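Local atomic coordinates of O-phospho-L-seryl-tRNA:Cys-tRNA synthase (Methanocaldococcus jannaschii DSM 2661, PDB entry 5X6B), a protein that probably converts O-phosphoserine carried on tRNA(Cys) into cysteine, using a pyridoxal phosphate cofactor bound to a lysine. Residues G125-I128 with V129-I133; H201-G204 with E205-N208. All coordinates share one frame; numbering follows the deposited sequence.

Interaction 1: residues G125-I128 with V129-I133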
loop_
_atom_site.group_PDB
_atom_site.type_symbol
_atom_site.label_atom_id
_atom_site.label_comp_id
_atom_site.label_asym_id
_atom_site.label_seq_id
_atom_site.Cartn_x
_atom_site.Cartn_y
_atom_site.Cartn_z
ATOM N N GLY B 125 1.199 -12.513 12.344
ATOM C CA GLY B 125 2.526 -12.967 12.718
ATOM C C GLY B 125 2.497 -13.804 13.984
ATOM O O GLY B 125 3.205 -14.806 14.095
ATOM N N LYS B 126 1.671 -13.392 14.939
ATOM C CA LYS B 126 1.513 -14.130 16.181
ATOM C C LYS B 126 0.842 -15.463 15.912
ATOM O O LYS B 126 1.317 -16.512 16.348
ATOM C CB LYS B 126 0.681 -13.345 17.195
ATOM C CG LYS B 126 1.282 -12.041 17.671
ATOM C CD LYS B 126 0.258 -11.318 18.523
ATOM C CE LYS B 126 0.722 -9.947 18.931
ATOM N NZ LYS B 126 -0.363 -9.241 19.666
ATOM N N PHE B 127 -0.279 -15.403 15.198
ATOM C CA PHE B 127 -1.043 -16.596 14.880
ATOM C C PHE B 127 -0.193 -17.617 14.142
ATOM O O PHE B 127 -0.301 -18.815 14.392
ATOM C CB PHE B 127 -2.274 -16.255 14.047
ATOM C CG PHE B 127 -3.044 -17.464 13.606
ATOM C CD1 PHE B 127 -3.702 -18.256 14.537
ATOM C CD2 PHE B 127 -3.102 -17.817 12.270
ATOM C CE1 PHE B 127 -4.407 -19.377 14.141
ATOM C CE2 PHE B 127 -3.804 -18.932 11.866
ATOM C CZ PHE B 127 -4.459 -19.716 12.805
ATOM N N ILE B 128 0.662 -17.134 13.246
ATOM C CA ILE B 128 1.530 -18.010 12.468
ATOM C C ILE B 128 2.465 -18.822 13.355
ATOM O O ILE B 128 2.545 -20.042 13.212
ATOM C CB ILE B 128 2.364 -17.215 11.447
ATOM C CG1 ILE B 128 1.496 -16.844 10.246
ATOM C CG2 ILE B 128 3.551 -18.032 10.970
ATOM C CD1 ILE B 128 2.144 -15.868 9.314
ATOM N N VAL B 129 3.160 -18.161 14.276
ATOM C CA VAL B 129 4.091 -18.880 15.141
ATOM C C VAL B 129 3.334 -19.740 16.159
ATOM O O VAL B 129 3.798 -20.813 16.531
ATOM C CB VAL B 129 5.066 -17.925 15.879
ATOM C CG1 VAL B 129 5.915 -17.161 14.880
ATOM C CG2 VAL B 129 4.322 -16.971 16.794
ATOM N N MET B 130 2.163 -19.278 16.586
ATOM C CA MET B 130 1.333 -20.050 17.500
ATOM C C MET B 130 0.812 -21.307 16.818
ATOM O O MET B 130 0.505 -22.302 17.474
ATOM C CB MET B 130 0.155 -19.215 18.005
ATOM C CG MET B 130 0.500 -18.207 19.075
ATOM S SD MET B 130 -0.988 -17.359 19.639
ATOM C CE MET B 130 -0.290 -16.163 20.779
ATOM N N HIS B 131 0.715 -21.249 15.495
ATOM C CA HIS B 131 0.114 -22.327 14.724
ATOM C C HIS B 131 1.161 -23.313 14.219
ATOM O O HIS B 131 0.868 -24.493 14.026
ATOM C CB HIS B 131 -0.678 -21.746 13.551
ATOM C CG HIS B 131 -1.475 -22.759 12.792
ATOM N ND1 HIS B 131 -0.975 -23.424 11.693
ATOM C CD2 HIS B 131 -2.735 -23.215 12.970
ATOM C CE1 HIS B 131 -1.894 -24.253 11.230
ATOM N NE2 HIS B 131 -2.972 -24.147 11.988
ATOM N N ALA B 132 2.383 -22.829 14.020
ATOM C CA ALA B 132 3.431 -23.635 13.401
ATOM C C ALA B 132 4.519 -24.080 14.378
ATOM O O ALA B 132 5.356 -24.917 14.038
ATOM C CB ALA B 132 4.057 -22.869 12.252
ATOM N N ILE B 133 4.519 -23.517 15.582
ATOM C CA ILE B 133 5.541 -23.854 16.572
ATOM C C ILE B 133 4.922 -24.612 17.735
ATOM O O ILE B 133 5.376 -25.694 18.096
ATOM C CB ILE B 133 6.261 -22.595 17.100
ATOM C CG1 ILE B 133 6.786 -21.757 15.932
ATOM C CG2 ILE B 133 7.387 -22.974 18.050
ATOM C CD1 ILE B 133 7.705 -22.516 14.997
#
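Phe127 and His131, one turn apart on helix 122-132, lie side by side and point the same way, an i to i+4 pair on one flank of the helix. Both side chains start anti to the backbone N (chi1 176° and -173°), and this shared start brings Phe127 CZ to 3.9 Å from His131 CD2. The rings meet obliquely, with planes 41° apart and centroids separated by 5.4 Å, and His131 CB lies over one face of the phenyl ring. Arg156 makes a cation-pi contact with Phe127, Arg156 of the second subunit packs against Phe127, Ile128 and His131, and His131 ND1 is hydrogen-bonded to Glu289.

On another side of the helix, Val129 sets CG2 against the backbone, 3.1 Å from Lys126 O, and its side chain meets Ile276 and Leu227. Lys126 runs out fully extended, taking NZ to the hydroxyls of Thr149 and Ser150 on helix 148-156. In the backbone, Met130 N bonds to Lys126 O at 2.9 Å. Ile128 O takes two donors in the last turn: Ala132 N at 2.9 Å, and His131 N more weakly at 3.2 Å.

Interaction 2: residues H201-G204 with E205-N208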
loop_
_atom_site.group_PDB
_atom_site.type_symbol
_atom_site.label_atom_id
_atom_site.label_comp_id
_atom_site.label_asym_id
_atom_site.label_seq_id
_atom_site.Cartn_x
_atom_site.Cartn_y
_atom_site.Cartn_z
ATOM N N HIS B 201 6.229 -5.846 23.947
ATOM C CA HIS B 201 7.385 -4.969 24.156
ATOM C C HIS B 201 6.982 -3.582 24.647
ATOM O O HIS B 201 7.611 -3.028 25.549
ATOM C CB HIS B 201 8.197 -4.845 22.872
ATOM C CG HIS B 201 9.600 -4.383 23.092
ATOM N ND1 HIS B 201 10.474 -4.135 22.056
ATOM C CD2 HIS B 201 10.287 -4.129 24.231
ATOM C CE1 HIS B 201 11.637 -3.744 22.546
ATOM N NE2 HIS B 201 11.550 -3.734 23.864
ATOM N N VAL B 202 5.938 -3.029 24.038
ATOM C CA VAL B 202 5.251 -1.861 24.571
ATOM C C VAL B 202 3.749 -2.127 24.496
ATOM O O VAL B 202 3.206 -2.364 23.415
ATOM C CB VAL B 202 5.610 -0.557 23.803
ATOM C CG1 VAL B 202 4.595 0.538 24.090
ATOM C CG2 VAL B 202 7.000 -0.080 24.174
ATOM N N ASP B 203 3.081 -2.120 25.645
ATOM C CA ASP B 203 1.638 -2.328 25.660
ATOM C C ASP B 203 0.923 -1.132 25.056
ATOM O O ASP B 203 1.469 -0.029 25.018
ATOM C CB ASP B 203 1.118 -2.570 27.074
ATOM C CG ASP B 203 1.425 -1.423 28.007
ATOM O OD1 ASP B 203 2.611 -1.028 28.108
ATOM O OD2 ASP B 203 0.467 -0.891 28.608
ATOM N N GLY B 204 -0.309 -1.356 24.612
ATOM C CA GLY B 204 -1.084 -0.332 23.941
ATOM C C GLY B 204 -2.085 0.367 24.832
ATOM O O GLY B 204 -2.959 1.086 24.349
ATOM N N GLU B 205 -1.966 0.164 26.137
ATOM C CA GLU B 205 -2.855 0.842 27.075
ATOM C C GLU B 205 -2.106 1.904 27.870
ATOM O O GLU B 205 -2.668 2.935 28.229
ATOM C CB GLU B 205 -3.512 -0.162 28.025
ATOM C CG GLU B 205 -4.597 0.439 28.913
ATOM C CD GLU B 205 -5.800 0.937 28.127
ATOM O OE1 GLU B 205 -6.003 0.487 26.979
ATOM O OE2 GLU B 205 -6.545 1.782 28.661
ATOM N N TYR B 206 -0.830 1.654 28.134
ATOM C CA TYR B 206 -0.050 2.554 28.969
ATOM C C TYR B 206 1.224 3.002 28.266
ATOM O O TYR B 206 1.791 4.039 28.599
ATOM C CB TYR B 206 0.282 1.882 30.308
ATOM C CG TYR B 206 -0.950 1.474 31.088
ATOM C CD1 TYR B 206 -1.724 2.425 31.739
ATOM C CD2 TYR B 206 -1.346 0.142 31.166
ATOM C CE1 TYR B 206 -2.854 2.069 32.445
ATOM C CE2 TYR B 206 -2.481 -0.226 31.873
ATOM C CZ TYR B 206 -3.227 0.745 32.510
ATOM O OH TYR B 206 -4.357 0.403 33.217
ATOM N N GLY B 207 1.664 2.222 27.288
ATOM C CA GLY B 207 2.857 2.564 26.538
ATOM C C GLY B 207 4.120 2.389 27.356
ATOM O O GLY B 207 5.054 3.182 27.247
ATOM N N ASN B 208 4.141 1.350 28.185
ATOM C CA ASN B 208 5.319 1.020 28.977
ATOM C C ASN B 208 6.303 0.163 28.198
ATOM O O ASN B 208 5.942 -0.884 27.667
ATOM C CB ASN B 208 4.923 0.292 30.262
ATOM C CG ASN B 208 4.191 1.182 31.235
ATOM O OD1 ASN B 208 4.391 2.398 31.253
ATOM N ND2 ASN B 208 3.334 0.582 32.055
#
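Asp203 turns its carboxylate back into the loop and grips two backbone amides, Tyr206 N and Asn208 N, one on each oxygen. This is the tight, buried half of the contact. Asp203 OD1 takes Asn208 N at 2.8 Å on its syn side, 25° out of the carboxylate plane. Asp203 OD2 receives Tyr206 N at 2.9 Å from well above that plane. With chi1 at 59°, CG sits between the backbone N and the carbonyl carbon, which tucks the group over the turn. Asp203 OD2 also lies at the edge of the Tyr206 ring, near its plane, 3.3 Å from Tyr206 CD2. The main chain adds a weak bond from Gly207 N to Asp203 O. Closer to the strand, Val202 CG1 packs 3.6 Å from Gly207 CA, and Val202 CA makes a nearly straight CH...O contact with Asn208 O. With an alanine here, the amides of Tyr206 and Asn208 would lose the carboxylate that holds them both, and the turn would probably be freer to shift.

The bend itself, at Gly204 and Glu205, is looser and partly exposed. Glu205 CG lies over one face of the Tyr206 ring, toward its rim, 3.7 Å above the plane, while the Glu205 carboxylate forms a salt bridge with Lys350. Tyr206 also stacks with Tyr173, and the side-chain amide of Asn208 is held at both ends, ND2 giving to Thr172 O and OD1 accepting from Ile341 N. This chain reversal, pinned by an aspartate whose two oxygens each accept one backbone amide, directly follows strand 194-200, one of the parallel strands in the seven-stranded mixed sheet characteristic of fold-type I pyridoxal phosphate enzymes.

Overall arrangement
From the N terminus, the chain passes strand 115-119 and enters helix 122-132, where interaction 1 joins successive turns without closing a loop. Strand 194-200 comes later and runs straight into interaction 2, a short reversal closed on itself before helix 212-221. The two follow in series, neither nested nor crossed. The centres of interaction 1 and interaction 2 are about 22 Å apart, and their nearest atoms about 9 Å. Strand 226-229 is common to both: Lys126 and Val129 touch it from the helix, while the backbone of His201 bonds to Asn229 at its end. Interaction 1 also faces helix 148-156 and the second subunit, whereas interaction 2 reaches Lys350 and Lys391 on the small antiparallel sheet.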